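Local coordinates for methyltransferase (Streptomyces avermitilis, PDB 3GIW), which is of unknown function but has a Rossmann-type fold, binds S-adenosyl-L-homocysteine and is probably an S-adenosylmethionine-dependent methyltransferase, at residues 170-184 and 223-237. Sequence-based numbering, arbitrary orientation. Where two conformers were deposited one is given.
Sequences VHFVLDEDDAVGIVR and PMRLRTHAEAEEFFE
The 3-10 turn at 170-172 meets the extended 223-227 through one strong backbone bond, R225 N to H171 O (2.8 Å), and the start of helix 179-184 meets the chain again at F235. A water bridges F172 O and P223 O. R225 leaves with CG anti to the backbone N (chi1 176°), then bends at chi2 (59°), turning its guanidinium between D175 and E231. NE and NH2 both donate to D175 OD2, NE at 2.9 Å from above the carboxylate plane and NH2 on the syn side. End-on, NH1 donates to E231 OE1 and NH2 to OE2; E231 and T228 form a capping box on helix 229-234. R227, extended from CG to NE, points separate N-H groups of its planar guanidinium at V170 O and V173 O, both weak bonds; F235 CZ and R225 CG lie over opposite faces, and D175 OD1 makes a long salt bridge to R227 NH2 (3.6 Å). F235 offers a flat apolar ring that V180 CG2 covers, a CH-pi contact 3.7 Å from the centroid, while V170 and V183 meet it obliquely. R184, bent at chi2 and chi3, has donors enough for two carbonyls of turn 234-237: NH1 and NH2 grip E237 O (2.7 and 3.1 Å), and NH1 also donates to F235 O. Selenomethionine M224 lies beside F172 in an oblique Met-aromatic contact; its CE touches the H171 ring, and it packs on A214 and Y217 of helix 207-219. V173 lies beside M140 of the S-adenosyl-L-homocysteine site. V170, V183 and F235 pack on strand 195-201, which helix 179-187 links to parallel strand 163-167 in a beta-alpha-beta crossover, and H171 ND1 bonds to G201 there.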
ATOM      1  N   VAL A 170       5.068   2.113   4.006  1.00 14.30           N
ATOM      2  CA  VAL A 170       6.179   1.811   4.865  1.00 15.94           C
ATOM      3  C   VAL A 170       7.226   2.940   4.963  1.00 16.40           C
ATOM      4  O   VAL A 170       7.974   3.071   5.976  1.00 19.41           O
ATOM      5  CB  VAL A 170       6.798   0.426   4.484  1.00 17.52           C
ATOM      6  CG1 VAL A 170       7.820   0.549   3.353  1.00 15.91           C
ATOM      7  CG2 VAL A 170       7.407  -0.201   5.742  1.00 18.72           C
ATOM      8  N   HIS A 171       7.308   3.766   3.932  1.00 15.03           N
ATOM      9  CA  HIS A 171       8.263   4.888   3.950  0.50 14.76           C
ATOM     10  C   HIS A 171       7.860   5.976   4.956  1.00 16.51           C
ATOM     11  O   HIS A 171       8.653   6.869   5.245  1.00 18.75           O
ATOM     12  CB  HIS A 171       8.448   5.475   2.551  0.50 14.83           C
ATOM     13  CG  HIS A 171       7.238   5.342   1.693  0.50 15.42           C
ATOM     14  ND1 HIS A 171       7.046   4.289   0.830  0.50 14.77           N
ATOM     15  CD2 HIS A 171       6.097   6.064   1.666  0.50 13.10           C
ATOM     16  CE1 HIS A 171       5.877   4.429   0.229  0.50 14.10           C
ATOM     17  NE2 HIS A 171       5.277   5.497   0.725  0.50 14.84           N
ATOM     18  N   PHE A 172       6.648   5.888   5.507  1.00 13.90           N
ATOM     19  CA  PHE A 172       6.237   6.760   6.599  1.00 14.09           C
ATOM     20  C   PHE A 172       6.566   6.226   8.011  1.00 14.90           C
ATOM     21  O   PHE A 172       6.332   6.903   9.015  1.00 15.49           O
ATOM     22  CB  PHE A 172       4.746   7.136   6.491  1.00 13.88           C
ATOM     23  CG  PHE A 172       4.418   7.919   5.257  1.00 13.24           C
ATOM     24  CD1 PHE A 172       4.912   9.228   5.106  1.00 13.72           C
ATOM     25  CD2 PHE A 172       3.632   7.356   4.264  1.00 15.82           C
ATOM     26  CE1 PHE A 172       4.616   9.959   3.959  1.00 14.37           C
ATOM     27  CE2 PHE A 172       3.341   8.085   3.093  1.00 15.56           C
ATOM     28  CZ  PHE A 172       3.824   9.372   2.966  1.00 14.75           C
ATOM     29  N   VAL A 173       7.114   5.012   8.056  1.00 16.93           N
ATOM     30  CA  VAL A 173       7.692   4.426   9.250  1.00 20.00           C
ATOM     31  C   VAL A 173       9.227   4.627   9.150  1.00 22.44           C
ATOM     32  O   VAL A 173       9.963   4.010   8.323  1.00 25.94           O
ATOM     33  CB  VAL A 173       7.371   2.916   9.383  1.00 18.77           C
ATOM     34  CG1 VAL A 173       7.810   2.407  10.788  1.00 18.73           C
ATOM     35  CG2 VAL A 173       5.850   2.594   9.110  1.00 19.39           C
ATOM     36  N   LEU A 174       9.676   5.434  10.069  1.00 26.52           N
ATOM     37  CA  LEU A 174      11.068   5.732  10.320  1.00 26.62           C
ATOM     38  C   LEU A 174      11.706   4.659  11.238  1.00 27.91           C
ATOM     39  O   LEU A 174      11.012   3.928  12.000  1.00 27.41           O
ATOM     40  CB  LEU A 174      11.175   7.139  10.932  1.00 25.87           C
ATOM     41  CG  LEU A 174      10.839   8.406  10.089  1.00 24.98           C
ATOM     42  CD1 LEU A 174      12.049   9.361   9.831  1.00 23.33           C
ATOM     43  CD2 LEU A 174      10.093   8.127   8.752  1.00 19.22           C
ATOM     44  N   ASP A 175      13.032   4.595  11.106  1.00 28.44           N
ATOM     45  CA  ASP A 175      13.803   3.458  11.592  0.50 28.53           C
ATOM     46  C   ASP A 175      13.691   3.178  13.085  1.00 28.01           C
ATOM     47  O   ASP A 175      13.802   2.010  13.497  1.00 25.49           O
ATOM     48  CB  ASP A 175      15.267   3.611  11.181  0.50 28.87           C
ATOM     49  CG  ASP A 175      15.519   3.211   9.738  0.50 29.65           C
ATOM     50  OD1 ASP A 175      14.689   2.484   9.135  0.50 28.87           O
ATOM     51  OD2 ASP A 175      16.575   3.620   9.211  0.50 29.49           O
ATOM     52  N   GLU A 176      13.450   4.203  13.897  1.00 27.57           N
ATOM     53  CA  GLU A 176      13.342   3.985  15.337  1.00 27.99           C
ATOM     54  C   GLU A 176      12.192   3.043  15.741  1.00 24.53           C
ATOM     55  O   GLU A 176      12.232   2.456  16.810  1.00 24.87           O
ATOM     56  CB  GLU A 176      13.262   5.315  16.109  1.00 29.67           C
ATOM     57  CG  GLU A 176      11.875   5.941  16.177  1.00 31.30           C
ATOM     58  CD  GLU A 176      11.905   7.373  16.678  1.00 32.40           C
ATOM     59  OE1 GLU A 176      12.173   8.284  15.853  1.00 35.08           O
ATOM     60  OE2 GLU A 176      11.648   7.582  17.892  1.00 33.97           O
ATOM     61  N   ASP A 177      11.171   2.887  14.877  1.00 22.70           N
ATOM     62  CA  ASP A 177      10.062   1.947  15.176  1.00 22.38           C
ATOM     63  C   ASP A 177      10.212   0.570  14.494  1.00 19.84           C
ATOM     64  O   ASP A 177       9.353  -0.302  14.652  1.00 20.96           O
ATOM     65  CB  ASP A 177       8.702   2.554  14.790  1.00 24.21           C
ATOM     66  CG  ASP A 177       8.286   3.677  15.719  1.00 26.15           C
ATOM     67  OD1 ASP A 177       8.177   3.433  16.949  1.00 28.08           O
ATOM     68  OD2 ASP A 177       8.097   4.798  15.190  1.00 27.46           O
ATOM     69  N   ASP A 178      11.317   0.389  13.795  1.00 16.10           N
ATOM     70  CA  ASP A 178      11.689  -0.888  13.155  1.00 15.11           C
ATOM     71  C   ASP A 178      10.625  -1.375  12.186  1.00 13.73           C
ATOM     72  O   ASP A 178       9.938  -2.367  12.455  1.00 13.30           O
ATOM     73  CB  ASP A 178      11.996  -1.993  14.184  1.00 14.04           C
ATOM     74  CG  ASP A 178      12.598  -3.222  13.539  1.00 15.42           C
ATOM     75  OD1 ASP A 178      13.166  -3.105  12.438  1.00 17.68           O
ATOM     76  OD2 ASP A 178      12.505  -4.311  14.119  1.00 14.32           O
ATOM     77  N   ALA A 179      10.515  -0.724  11.019  1.00 13.17           N
ATOM     78  CA  ALA A 179       9.546  -1.105  10.013  1.00 12.21           C
ATOM     79  C   ALA A 179       9.646  -2.571   9.608  1.00 12.04           C
ATOM     80  O   ALA A 179       8.623  -3.231   9.432  1.00 12.92           O
ATOM     81  CB  ALA A 179       9.636  -0.197   8.755  1.00 14.31           C
ATOM     82  N   VAL A 180      10.864  -3.087   9.459  1.00 12.23           N
ATOM     83  CA  VAL A 180      11.010  -4.480   9.054  1.00 12.19           C
ATOM     84  C   VAL A 180      10.396  -5.363  10.146  1.00 12.51           C
ATOM     85  O   VAL A 180       9.684  -6.313   9.835  1.00 13.44           O
ATOM     86  CB  VAL A 180      12.504  -4.841   8.792  1.00 12.75           C
ATOM     87  CG1 VAL A 180      12.694  -6.350   8.654  1.00 15.05           C
ATOM     88  CG2 VAL A 180      13.034  -4.083   7.542  1.00 12.86           C
ATOM     89  N   GLY A 181      10.698  -5.088  11.417  1.00 11.96           N
ATOM     90  CA  GLY A 181      10.124  -5.867  12.514  1.00 11.58           C
ATOM     91  C   GLY A 181       8.617  -5.837  12.594  1.00 13.46           C
ATOM     92  O   GLY A 181       7.974  -6.854  12.864  1.00 13.90           O
ATOM     93  N   ILE A 182       8.038  -4.675  12.369  1.00 12.60           N
ATOM     94  CA  ILE A 182       6.582  -4.526  12.417  1.00 13.94           C
ATOM     95  C   ILE A 182       5.956  -5.362  11.303  1.00 13.94           C
ATOM     96  O   ILE A 182       5.007  -6.138  11.545  1.00 14.66           O
ATOM     97  CB  ILE A 182       6.171  -3.081  12.186  1.00 15.88           C
ATOM     98  CG1 ILE A 182       6.594  -2.258  13.393  1.00 17.35           C
ATOM     99  CG2 ILE A 182       4.630  -2.950  11.899  1.00 17.22           C
ATOM    100  CD1 ILE A 182       6.408  -0.782  13.156  1.00 19.84           C
ATOM    101  N   VAL A 183       6.464  -5.239  10.085  1.00 13.84           N
ATOM    102  CA  VAL A 183       5.908  -6.018   8.989  1.00 15.25           C
ATOM    103  C   VAL A 183       6.017  -7.522   9.270  1.00 15.46           C
ATOM    104  O   VAL A 183       5.028  -8.275   9.070  1.00 17.85           O
ATOM    105  CB  VAL A 183       6.570  -5.633   7.658  1.00 15.71           C
ATOM    106  CG1 VAL A 183       6.249  -6.689   6.590  1.00 16.84           C
ATOM    107  CG2 VAL A 183       6.141  -4.248   7.246  1.00 15.39           C
ATOM    108  N   ARG A 184       7.176  -7.965   9.737  1.00 13.74           N
ATOM    109  CA  ARG A 184       7.374  -9.382   9.955  1.00 15.39           C
ATOM    110  C   ARG A 184       6.556  -9.867  11.166  1.00 14.90           C
ATOM    111  O   ARG A 184       6.176 -11.032  11.209  1.00 15.87           O
ATOM    112  CB  ARG A 184       8.868  -9.719   9.966  1.00 18.07           C
ATOM    113  CG  ARG A 184       9.478  -9.346   8.554  1.00 19.67           C
ATOM    114  CD  ARG A 184       8.833 -10.142   7.369  1.00 20.82           C
ATOM    115  NE  ARG A 184       9.204 -11.554   7.546  1.00 20.52           N
ATOM    116  CZ  ARG A 184      10.223 -12.156   6.951  1.00 20.58           C
ATOM    117  NH1 ARG A 184      10.935 -11.523   6.046  1.00 19.37           N
ATOM    118  NH2 ARG A 184      10.496 -13.430   7.244  1.00 21.90           N
ATOM    119  N   PRO A 223       7.606  12.854   8.162  1.00 16.52           N
ATOM    120  CA  PRO A 223       8.937  12.462   7.689  1.00 17.36           C
ATOM    121  C   PRO A 223       8.945  11.074   7.029  1.00 16.33           C
ATOM    122  O   PRO A 223       8.147  10.182   7.382  1.00 16.63           O
ATOM    123  CB  PRO A 223       9.787  12.484   8.960  1.00 17.36           C
ATOM    124  CG  PRO A 223       8.814  12.238  10.066  1.00 18.51           C
ATOM    125  CD  PRO A 223       7.537  12.951   9.629  1.00 17.77           C
HETATM  126  N   MSE A 224       9.815  10.921   6.037  1.00 16.52           N
HETATM  127  CA  MSE A 224       9.926   9.709   5.263  0.50 16.98           C
HETATM  128  C   MSE A 224      11.273   9.026   5.455  1.00 17.07           C
HETATM  129  O   MSE A 224      12.284   9.678   5.716  1.00 18.11           O
HETATM  130  CB  MSE A 224       9.821  10.051   3.789  0.50 18.15           C
HETATM  131  CG  MSE A 224       8.517  10.695   3.404  0.50 18.12           C
HETATM  132 SE   MSE A 224       8.438  10.771   1.507  0.38 17.93          SE
HETATM  133  CE  MSE A 224       8.042   8.934   1.189  0.50 16.08           C
ATOM    134  N   ARG A 225      11.271   7.720   5.293  1.00 14.88           N
ATOM    135  CA  ARG A 225      12.468   6.927   5.195  1.00 14.51           C
ATOM    136  C   ARG A 225      12.430   6.233   3.828  1.00 14.58           C
ATOM    137  O   ARG A 225      11.703   5.264   3.648  1.00 17.77           O
ATOM    138  CB  ARG A 225      12.571   5.906   6.316  1.00 16.90           C
ATOM    139  CG  ARG A 225      13.783   4.997   6.186  1.00 20.57           C
ATOM    140  CD  ARG A 225      15.110   5.792   6.176  1.00 22.56           C
ATOM    141  NE  ARG A 225      16.173   4.908   6.617  1.00 23.32           N
ATOM    142  CZ  ARG A 225      16.907   4.134   5.829  1.00 23.18           C
ATOM    143  NH1 ARG A 225      16.812   4.164   4.517  1.00 22.03           N
ATOM    144  NH2 ARG A 225      17.810   3.323   6.381  1.00 23.43           N
ATOM    145  N   LEU A 226      13.193   6.774   2.881  1.00 13.19           N
ATOM    146  CA  LEU A 226      13.389   6.180   1.561  1.00 13.95           C
ATOM    147  C   LEU A 226      14.533   5.192   1.616  1.00 13.83           C
ATOM    148  O   LEU A 226      15.525   5.422   2.319  1.00 15.60           O
ATOM    149  CB  LEU A 226      13.568   7.294   0.500  1.00 15.22           C
ATOM    150  CG  LEU A 226      12.384   8.267   0.419  1.00 15.05           C
ATOM    151  CD1 LEU A 226      12.745   9.328  -0.605  1.00 17.62           C
ATOM    152  CD2 LEU A 226      11.036   7.592   0.086  1.00 15.73           C
ATOM    153  N   ARG A 227      14.384   4.097   0.882  1.00 11.99           N
ATOM    154  CA  ARG A 227      15.268   2.948   0.983  1.00 12.46           C
ATOM    155  C   ARG A 227      15.961   2.557  -0.322  1.00 12.48           C
ATOM    156  O   ARG A 227      15.397   2.760  -1.417  1.00 14.42           O
ATOM    157  CB  ARG A 227      14.455   1.761   1.516  1.00 12.89           C
ATOM    158  CG  ARG A 227      14.097   1.883   2.963  1.00 14.34           C
ATOM    159  CD  ARG A 227      13.202   0.744   3.478  1.00 15.61           C
ATOM    160  NE  ARG A 227      13.011   0.888   4.932  1.00 17.27           N
ATOM    161  CZ  ARG A 227      12.066   1.628   5.508  1.00 16.71           C
ATOM    162  NH1 ARG A 227      11.166   2.280   4.813  1.00 18.50           N
ATOM    163  NH2 ARG A 227      11.996   1.676   6.838  1.00 19.03           N
ATOM    164  N   THR A 228      17.156   1.997  -0.189  1.00 12.33           N
ATOM    165  CA  THR A 228      17.840   1.378  -1.318  1.00 12.68           C
ATOM    166  C   THR A 228      17.267  -0.010  -1.625  1.00 12.97           C
ATOM    167  O   THR A 228      16.525  -0.579  -0.818  1.00 12.08           O
ATOM    168  CB  THR A 228      19.324   1.238  -1.019  1.00 13.79           C
ATOM    169  OG1 THR A 228      19.463   0.332   0.091  1.00 14.63           O
ATOM    170  CG2 THR A 228      19.976   2.630  -0.736  1.00 14.73           C
ATOM    171  N   HIS A 229      17.661  -0.582  -2.755  1.00 12.91           N
ATOM    172  CA  HIS A 229      17.274  -1.956  -3.062  1.00 11.97           C
ATOM    173  C   HIS A 229      17.706  -2.940  -1.941  1.00 11.90           C
ATOM    174  O   HIS A 229      16.929  -3.801  -1.515  1.00 12.97           O
ATOM    175  CB  HIS A 229      17.848  -2.362  -4.443  1.00 13.63           C
ATOM    176  CG  HIS A 229      17.322  -3.664  -4.948  1.00 13.98           C
ATOM    177  ND1 HIS A 229      17.839  -4.873  -4.543  1.00 17.01           N
ATOM    178  CD2 HIS A 229      16.310  -3.951  -5.801  1.00 17.38           C
ATOM    179  CE1 HIS A 229      17.163  -5.852  -5.128  1.00 17.40           C
ATOM    180  NE2 HIS A 229      16.243  -5.317  -5.902  1.00 18.61           N
ATOM    181  N   ALA A 230      18.957  -2.793  -1.467  1.00 12.73           N
ATOM    182  CA  ALA A 230      19.451  -3.646  -0.371  1.00 13.13           C
ATOM    183  C   ALA A 230      18.593  -3.544   0.886  1.00 12.79           C
ATOM    184  O   ALA A 230      18.317  -4.551   1.535  1.00 14.90           O
ATOM    185  CB  ALA A 230      20.901  -3.347  -0.015  1.00 14.16           C
ATOM    186  N   GLU A 231      18.152  -2.337   1.236  1.00 12.28           N
ATOM    187  CA  GLU A 231      17.276  -2.151   2.368  1.00 13.32           C
ATOM    188  C   GLU A 231      15.885  -2.732   2.126  1.00 13.78           C
ATOM    189  O   GLU A 231      15.276  -3.304   3.055  1.00 14.35           O
ATOM    190  CB  GLU A 231      17.202  -0.663   2.702  1.00 13.46           C
ATOM    191  CG  GLU A 231      18.521  -0.135   3.308  1.00 14.73           C
ATOM    192  CD  GLU A 231      18.565   1.364   3.454  1.00 16.53           C
ATOM    193  OE1 GLU A 231      17.951   2.102   2.647  1.00 15.09           O
ATOM    194  OE2 GLU A 231      19.216   1.804   4.415  1.00 17.52           O
ATOM    195  N   ALA A 232      15.372  -2.638   0.894  1.00 12.41           N
ATOM    196  CA  ALA A 232      14.094  -3.246   0.575  1.00 12.09           C
ATOM    197  C   ALA A 232      14.148  -4.772   0.753  1.00 13.07           C
ATOM    198  O   ALA A 232      13.168  -5.402   1.178  1.00 13.94           O
ATOM    199  CB  ALA A 232      13.696  -2.885  -0.856  1.00 13.98           C
ATOM    200  N   GLU A 233      15.311  -5.351   0.416  1.00 12.61           N
ATOM    201  CA  GLU A 233      15.491  -6.810   0.490  1.00 14.12           C
ATOM    202  C   GLU A 233      15.279  -7.335   1.920  1.00 13.04           C
ATOM    203  O   GLU A 233      14.840  -8.491   2.103  1.00 13.07           O
ATOM    204  CB  GLU A 233      16.874  -7.248  -0.013  1.00 13.71           C
ATOM    205  CG  GLU A 233      17.095  -7.163  -1.515  1.00 16.65           C
ATOM    206  CD  GLU A 233      18.434  -7.749  -1.926  1.00 20.73           C
ATOM    207  OE1 GLU A 233      19.463  -7.424  -1.297  1.00 23.41           O
ATOM    208  OE2 GLU A 233      18.436  -8.580  -2.859  1.00 25.68           O
ATOM    209  N   GLU A 234      15.579  -6.500   2.918  1.00 13.01           N
ATOM    210  CA  GLU A 234      15.457  -6.936   4.316  1.00 14.51           C
ATOM    211  C   GLU A 234      14.031  -7.393   4.660  1.00 12.96           C
ATOM    212  O   GLU A 234      13.827  -8.330   5.460  1.00 14.27           O
ATOM    213  CB  GLU A 234      15.873  -5.842   5.306  1.00 15.42           C
ATOM    214  CG  GLU A 234      16.207  -6.427   6.678  1.00 18.22           C
ATOM    215  CD  GLU A 234      16.649  -5.405   7.704  1.00 18.77           C
ATOM    216  OE1 GLU A 234      16.804  -4.215   7.346  1.00 19.55           O
ATOM    217  OE2 GLU A 234      16.903  -5.848   8.880  1.00 21.62           O
ATOM    218  N   PHE A 235      13.025  -6.725   4.120  1.00 12.32           N
ATOM    219  CA  PHE A 235      11.635  -7.142   4.355  1.00 12.60           C
ATOM    220  C   PHE A 235      11.319  -8.567   3.864  1.00 13.06           C
ATOM    221  O   PHE A 235      10.380  -9.175   4.360  1.00 15.13           O
ATOM    222  CB  PHE A 235      10.634  -6.164   3.690  1.00 12.81           C
ATOM    223  CG  PHE A 235      10.617  -4.778   4.287  1.00 13.21           C
ATOM    224  CD1 PHE A 235       9.811  -4.481   5.360  1.00 13.83           C
ATOM    225  CD2 PHE A 235      11.415  -3.791   3.766  1.00 14.85           C
ATOM    226  CE1 PHE A 235       9.803  -3.205   5.917  1.00 13.22           C
ATOM    227  CE2 PHE A 235      11.422  -2.509   4.326  1.00 14.26           C
ATOM    228  CZ  PHE A 235      10.622  -2.217   5.382  1.00 14.21           C
ATOM    229  N   PHE A 236      12.060  -9.069   2.879  1.00 13.70           N
ATOM    230  CA  PHE A 236      11.693 -10.311   2.211  1.00 14.51           C
ATOM    231  C   PHE A 236      12.639 -11.480   2.551  1.00 15.29           C
ATOM    232  O   PHE A 236      12.525 -12.580   1.986  1.00 16.09           O
ATOM    233  CB  PHE A 236      11.610 -10.048   0.704  1.00 14.49           C
ATOM    234  CG  PHE A 236      10.502  -9.136   0.336  1.00 13.05           C
ATOM    235  CD1 PHE A 236       9.234  -9.621   0.169  1.00 14.10           C
ATOM    236  CD2 PHE A 236      10.717  -7.765   0.162  1.00 14.52           C
ATOM    237  CE1 PHE A 236       8.187  -8.788  -0.183  1.00 15.91           C
ATOM    238  CE2 PHE A 236       9.657  -6.939  -0.181  1.00 14.31           C
ATOM    239  CZ  PHE A 236       8.387  -7.457  -0.349  1.00 16.58           C
ATOM    240  N   GLU A 237      13.576 -11.255   3.464  1.00 15.85           N
ATOM    241  CA  GLU A 237      14.490 -12.328   3.912  1.00 17.87           C
ATOM    242  C   GLU A 237      13.731 -13.517   4.477  1.00 18.47           C
ATOM    243  O   GLU A 237      12.826 -13.356   5.269  1.00 18.93           O
ATOM    244  CB  GLU A 237      15.488 -11.799   4.940  1.00 21.60           C
ATOM    245  CG  GLU A 237      16.542 -10.893   4.336  1.00 25.53           C
ATOM    246  CD  GLU A 237      17.568 -11.617   3.447  1.00 29.02           C
ATOM    247  OE1 GLU A 237      17.812 -12.827   3.672  1.00 32.83           O
ATOM    248  OE2 GLU A 237      18.163 -10.964   2.544  1.00 32.41           O
TER
HETATM  249  O   HOH W   1       6.114   9.652   9.058  1.00 16.83           O
HETATM  250  O   HOH W   2      15.377   0.307   6.600  1.00 41.65           O